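Putative polyprenyl synthetase (Streptomyces coelicolor, PDB 3NF2) probably acts as a magnesium-dependent prenyltransferase that condenses isoprenoid diphosphates into longer prenyl diphosphate chains. Local coordinates at residues R58-G70 / M324-A336. Residues are numbered along the deposited sequence; the frame is centred on the assembly and turned at random. Where two conformers were deposited one is given.
With SO4 (sulfate ion), chain B.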
loop_
_atom_site.group_PDB
_atom_site.type_symbol
_atom_site.label_atom_id
_atom_site.label_comp_id
_atom_site.label_asym_id
_atom_site.label_seq_id
_atom_site.Cartn_x
_atom_site.Cartn_y
_atom_site.Cartn_z
ATOM N N ARG A 58 21.004 0.575 3.810
ATOM C CA ARG A 58 20.148 -0.591 3.535
ATOM C C ARG A 58 20.572 -1.457 2.316
ATOM O O ARG A 58 20.649 -2.696 2.445
ATOM C CB ARG A 58 18.655 -0.208 3.459
ATOM C CG ARG A 58 18.080 0.472 4.697
ATOM C CD ARG A 58 16.699 1.095 4.411
ATOM N NE ARG A 58 16.757 2.015 3.279
ATOM C CZ ARG A 58 16.840 3.339 3.376
ATOM N NH1 ARG A 58 16.833 3.936 4.560
ATOM N NH2 ARG A 58 16.915 4.073 2.276
ATOM N N PRO A 59 20.833 -0.828 1.141
ATOM C CA PRO A 59 21.306 -1.662 0.028
ATOM C C PRO A 59 22.637 -2.374 0.310
ATOM O O PRO A 59 22.754 -3.583 0.045
ATOM C CB PRO A 59 21.459 -0.670 -1.137
ATOM C CG PRO A 59 21.236 0.687 -0.573
ATOM C CD PRO A 59 20.479 0.533 0.687
ATOM N N ALA A 60 23.606 -1.641 0.863
ATOM C CA ALA A 60 24.893 -2.224 1.264
ATOM C C ALA A 60 24.692 -3.418 2.190
ATOM O O ALA A 60 25.357 -4.428 2.054
ATOM C CB ALA A 60 25.785 -1.176 1.941
ATOM N N LEU A 61 23.743 -3.289 3.108
ATOM C CA LEU A 61 23.443 -4.318 4.083
ATOM C C LEU A 61 22.883 -5.565 3.406
ATOM O O LEU A 61 23.309 -6.678 3.707
ATOM C CB LEU A 61 22.443 -3.754 5.094
ATOM C CG LEU A 61 22.576 -3.901 6.610
ATOM C CD1 LEU A 61 23.955 -4.320 7.065
ATOM C CD2 LEU A 61 22.192 -2.580 7.256
ATOM N N ALA A 62 21.947 -5.372 2.477
ATOM C CA ALA A 62 21.282 -6.491 1.796
ATOM C C ALA A 62 22.209 -7.316 0.904
ATOM O O ALA A 62 22.061 -8.539 0.830
ATOM C CB ALA A 62 20.079 -6.004 1.012
ATOM N N VAL A 63 23.151 -6.651 0.233
ATOM C CA VAL A 63 24.125 -7.374 -0.593
ATOM C C VAL A 63 25.117 -8.115 0.297
ATOM O O VAL A 63 25.488 -9.248 -0.011
ATOM C CB VAL A 63 24.823 -6.498 -1.696
ATOM C CG1 VAL A 63 23.803 -5.990 -2.708
ATOM C CG2 VAL A 63 25.608 -5.330 -1.116
ATOM N N LEU A 64 25.501 -7.488 1.414
ATOM C CA LEU A 64 26.285 -8.141 2.466
ATOM C C LEU A 64 25.589 -9.378 3.034
ATOM O O LEU A 64 26.229 -10.402 3.268
ATOM C CB LEU A 64 26.572 -7.169 3.611
ATOM C CG LEU A 64 27.989 -6.667 3.861
ATOM C CD1 LEU A 64 28.332 -5.503 2.953
ATOM C CD2 LEU A 64 28.101 -6.248 5.311
ATOM N N SER A 65 24.279 -9.265 3.246
ATOM C CA SER A 65 23.469 -10.340 3.812
ATOM C C SER A 65 23.551 -11.623 2.991
ATOM O O SER A 65 23.560 -12.712 3.551
ATOM C CB SER A 65 22.011 -9.895 3.938
ATOM O OG SER A 65 21.250 -10.835 4.681
ATOM N N ALA A 66 23.618 -11.477 1.668
ATOM C CA ALA A 66 23.723 -12.612 0.756
ATOM C C ALA A 66 25.048 -13.364 0.911
ATOM O O ALA A 66 25.076 -14.601 0.860
ATOM C CB ALA A 66 23.512 -12.152 -0.687
ATOM N N GLU A 67 26.124 -12.614 1.137
ATOM C CA GLU A 67 27.471 -13.177 1.323
ATOM C C GLU A 67 27.644 -14.085 2.540
ATOM O O GLU A 67 28.562 -14.903 2.565
ATOM C CB GLU A 67 28.503 -12.060 1.392
ATOM C CG GLU A 67 28.636 -11.281 0.111
ATOM C CD GLU A 67 29.564 -10.109 0.256
ATOM O OE1 GLU A 67 30.618 -10.106 -0.410
ATOM O OE2 GLU A 67 29.251 -9.195 1.042
ATOM N N VAL A 68 26.772 -13.924 3.537
ATOM C CA VAL A 68 26.717 -14.768 4.742
ATOM C C VAL A 68 26.597 -16.265 4.403
ATOM O O VAL A 68 27.238 -17.110 5.040
ATOM C CB VAL A 68 25.556 -14.304 5.686
ATOM C CG1 VAL A 68 25.268 -15.299 6.822
ATOM C CG2 VAL A 68 25.869 -12.938 6.264
ATOM N N THR A 69 25.796 -16.581 3.387
ATOM C CA THR A 69 25.634 -17.963 2.941
ATOM C C THR A 69 26.749 -18.374 1.977
ATOM O O THR A 69 26.912 -19.557 1.690
ATOM C CB THR A 69 24.275 -18.186 2.251
ATOM O OG1 THR A 69 24.101 -17.213 1.215
ATOM C CG2 THR A 69 23.140 -18.058 3.244
ATOM N N GLY A 70 27.503 -17.394 1.480
ATOM C CA GLY A 70 28.555 -17.646 0.496
ATOM C C GLY A 70 28.187 -17.231 -0.922
ATOM O O GLY A 70 29.034 -17.257 -1.823
ATOM N N MET A 324 29.260 -17.692 10.041
ATOM C CA MET A 324 29.380 -16.741 8.953
ATOM C C MET A 324 30.863 -16.580 8.648
ATOM O O MET A 324 31.677 -16.558 9.577
ATOM C CB MET A 324 28.783 -15.409 9.421
ATOM C CG MET A 324 28.987 -14.197 8.540
ATOM S SD MET A 324 28.479 -12.686 9.406
ATOM C CE MET A 324 27.053 -13.271 10.295
ATOM N N PRO A 325 31.223 -16.507 7.351
ATOM C CA PRO A 325 32.570 -16.141 6.927
ATOM C C PRO A 325 33.041 -14.870 7.618
ATOM O O PRO A 325 32.302 -13.883 7.677
ATOM C CB PRO A 325 32.406 -15.909 5.425
ATOM C CG PRO A 325 31.341 -16.866 5.033
ATOM C CD PRO A 325 30.405 -16.973 6.214
ATOM N N ASP A 326 34.261 -14.920 8.146
ATOM C CA ASP A 326 34.806 -13.861 9.002
ATOM C C ASP A 326 35.091 -12.537 8.282
ATOM O O ASP A 326 35.175 -11.488 8.927
ATOM C CB ASP A 326 36.051 -14.367 9.747
ATOM C CG ASP A 326 35.729 -15.477 10.754
ATOM O OD1 ASP A 326 34.571 -15.948 10.804
ATOM O OD2 ASP A 326 36.640 -15.883 11.506
ATOM N N ARG A 327 35.229 -12.584 6.959
ATOM C CA ARG A 327 35.366 -11.371 6.154
ATOM C C ARG A 327 34.031 -10.623 6.099
ATOM O O ARG A 327 34.001 -9.388 6.058
ATOM C CB ARG A 327 35.817 -11.693 4.724
ATOM C CG ARG A 327 36.717 -12.916 4.559
ATOM C CD ARG A 327 37.241 -13.016 3.129
ATOM N NE ARG A 327 36.170 -13.065 2.131
ATOM C CZ ARG A 327 36.271 -12.596 0.887
ATOM N NH1 ARG A 327 37.397 -12.024 0.471
ATOM N NH2 ARG A 327 35.239 -12.688 0.054
ATOM N N VAL A 328 32.936 -11.388 6.090
ATOM C CA VAL A 328 31.582 -10.839 6.033
ATOM C C VAL A 328 31.215 -10.230 7.388
ATOM O O VAL A 328 30.727 -9.101 7.450
ATOM C CB VAL A 328 30.550 -11.918 5.603
ATOM C CG1 VAL A 328 29.167 -11.319 5.442
ATOM C CG2 VAL A 328 30.982 -12.582 4.298
ATOM N N ARG A 329 31.475 -10.987 8.455
ATOM C CA ARG A 329 31.279 -10.509 9.823
ATOM C C ARG A 329 32.006 -9.189 10.074
ATOM O O ARG A 329 31.433 -8.276 10.669
ATOM C CB ARG A 329 31.715 -11.567 10.839
ATOM C CG ARG A 329 31.238 -11.291 12.260
ATOM C CD ARG A 329 31.778 -12.311 13.248
ATOM N NE ARG A 329 31.064 -13.582 13.180
ATOM C CZ ARG A 329 31.358 -14.558 12.327
ATOM N NH1 ARG A 329 32.350 -14.406 11.463
ATOM N NH2 ARG A 329 30.658 -15.684 12.337
ATOM N N ASP A 330 33.251 -9.089 9.605
ATOM C CA ASP A 330 34.044 -7.859 9.702
ATOM C C ASP A 330 33.370 -6.688 8.988
ATOM O O ASP A 330 33.396 -5.551 9.471
ATOM C CB ASP A 330 35.451 -8.072 9.117
ATOM C CG ASP A 330 36.464 -8.576 10.152
ATOM O OD1 ASP A 330 37.667 -8.262 9.996
ATOM O OD2 ASP A 330 36.069 -9.277 11.116
ATOM N N ARG A 331 32.769 -6.979 7.836
ATOM C CA ARG A 331 32.077 -5.965 7.051
ATOM C C ARG A 331 30.793 -5.492 7.750
ATOM O O ARG A 331 30.501 -4.293 7.776
ATOM C CB ARG A 331 31.808 -6.480 5.632
ATOM C CG ARG A 331 32.996 -6.303 4.688
ATOM C CD ARG A 331 32.809 -7.048 3.374
ATOM N NE ARG A 331 33.630 -6.472 2.307
ATOM C CZ ARG A 331 33.646 -6.898 1.045
ATOM N NH1 ARG A 331 34.424 -6.296 0.152
ATOM N NH2 ARG A 331 32.890 -7.925 0.669
ATOM N N PHE A 332 30.062 -6.432 8.347
ATOM C CA PHE A 332 28.864 -6.120 9.128
ATOM C C PHE A 332 29.187 -5.294 10.377
ATOM O O PHE A 332 28.429 -4.394 10.754
ATOM C CB PHE A 332 28.176 -7.411 9.550
ATOM C CG PHE A 332 27.138 -7.903 8.588
ATOM C CD1 PHE A 332 27.424 -8.922 7.697
ATOM C CD2 PHE A 332 25.855 -7.366 8.596
ATOM C CE1 PHE A 332 26.452 -9.385 6.819
ATOM C CE2 PHE A 332 24.876 -7.829 7.726
ATOM C CZ PHE A 332 25.173 -8.837 6.836
ATOM N N THR A 333 30.312 -5.620 11.009
ATOM C CA THR A 333 30.832 -4.899 12.170
ATOM C C THR A 333 31.196 -3.443 11.844
ATOM O O THR A 333 30.930 -2.547 12.641
ATOM C CB THR A 333 32.033 -5.676 12.784
ATOM O OG1 THR A 333 31.550 -6.866 13.433
ATOM C CG2 THR A 333 32.838 -4.825 13.789
ATOM N N ALA A 334 31.757 -3.205 10.664
ATOM C CA ALA A 334 32.201 -1.867 10.279
ATOM C C ALA A 334 31.059 -0.917 9.918
ATOM O O ALA A 334 31.181 0.299 10.103
ATOM C CB ALA A 334 33.208 -1.943 9.139
ATOM N N LEU A 335 29.966 -1.464 9.386
ATOM C CA LEU A 335 28.763 -0.675 9.114
ATOM C C LEU A 335 28.154 -0.186 10.420
ATOM O O LEU A 335 27.742 0.974 10.528
ATOM C CB LEU A 335 27.736 -1.487 8.326
ATOM C CG LEU A 335 28.026 -1.658 6.833
ATOM C CD1 LEU A 335 27.179 -2.765 6.259
ATOM C CD2 LEU A 335 27.812 -0.361 6.053
ATOM N N ALA A 336 28.140 -1.079 11.410
ATOM C CA ALA A 336 27.655 -0.776 12.753
ATOM C C ALA A 336 28.406 0.381 13.415
ATOM O O ALA A 336 27.799 1.190 14.117
ATOM C CB ALA A 336 27.688 -2.020 13.628
HETATM S S SO4 B . 17.575 7.652 2.968
HETATM O O1 SO4 B . 17.557 6.699 1.857
HETATM O O2 SO4 B . 18.786 8.463 2.860
HETATM O O3 SO4 B . 16.376 8.493 2.883
HETATM O O4 SO4 B . 17.586 6.959 4.264
#
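Glu67 OE1 is gripped by two arginines. Arg331 NH2 reaches it at 3.3 Å across the contact in a salt bridge, and Arg11 of helix 5-25 forms a second one. OE1 lies at the edge of the Arg331 guanidinium, near its plane, and the carboxylate is turned 35° from that plane. The Arg331 chain is extended from CG to NE, which carries its charge across to Glu67.

Beside this bridge the contact is mostly apolar. Leu64 CD2 sits over one face of the Phe332 ring, 3.8 Å from its centroid, in a CH-pi contact. The same methyl meets Leu335 CD1 at 3.7 Å. Leu61 CD1 approaches Phe332 CE2 obliquely at 3.7 Å. Val68 CG2 lies 3.6 Å from Phe332 CE1 and also packs on Val328 CG1. Val68 has CG2 anti to its carbonyl carbon, which aims this methyl at both partners.

Helices 58-67 and 326-336 run nearly antiparallel, at 159°, with axes 9.8 Å apart. This packing sets an early helix of the all-alpha isoprenoid synthase fold against its last helix. Tyr212 meets the Phe332 ring nearly at right angles. An alanine in place of Phe332 would probably open a gap among Leu61, Leu64 and Val68 and cost Leu64 CD2 its aromatic face.

At the far end of helix 58-67, Arg58 holds a sulfate, probably from the crystallisation liquor: NH2 bonds O1 at 2.7 Å and NH1 bonds O4. Lys55 N and Arg104 also bond the sulfate, consistent with the place where relatives bind the diphosphate of isopentenyl diphosphate.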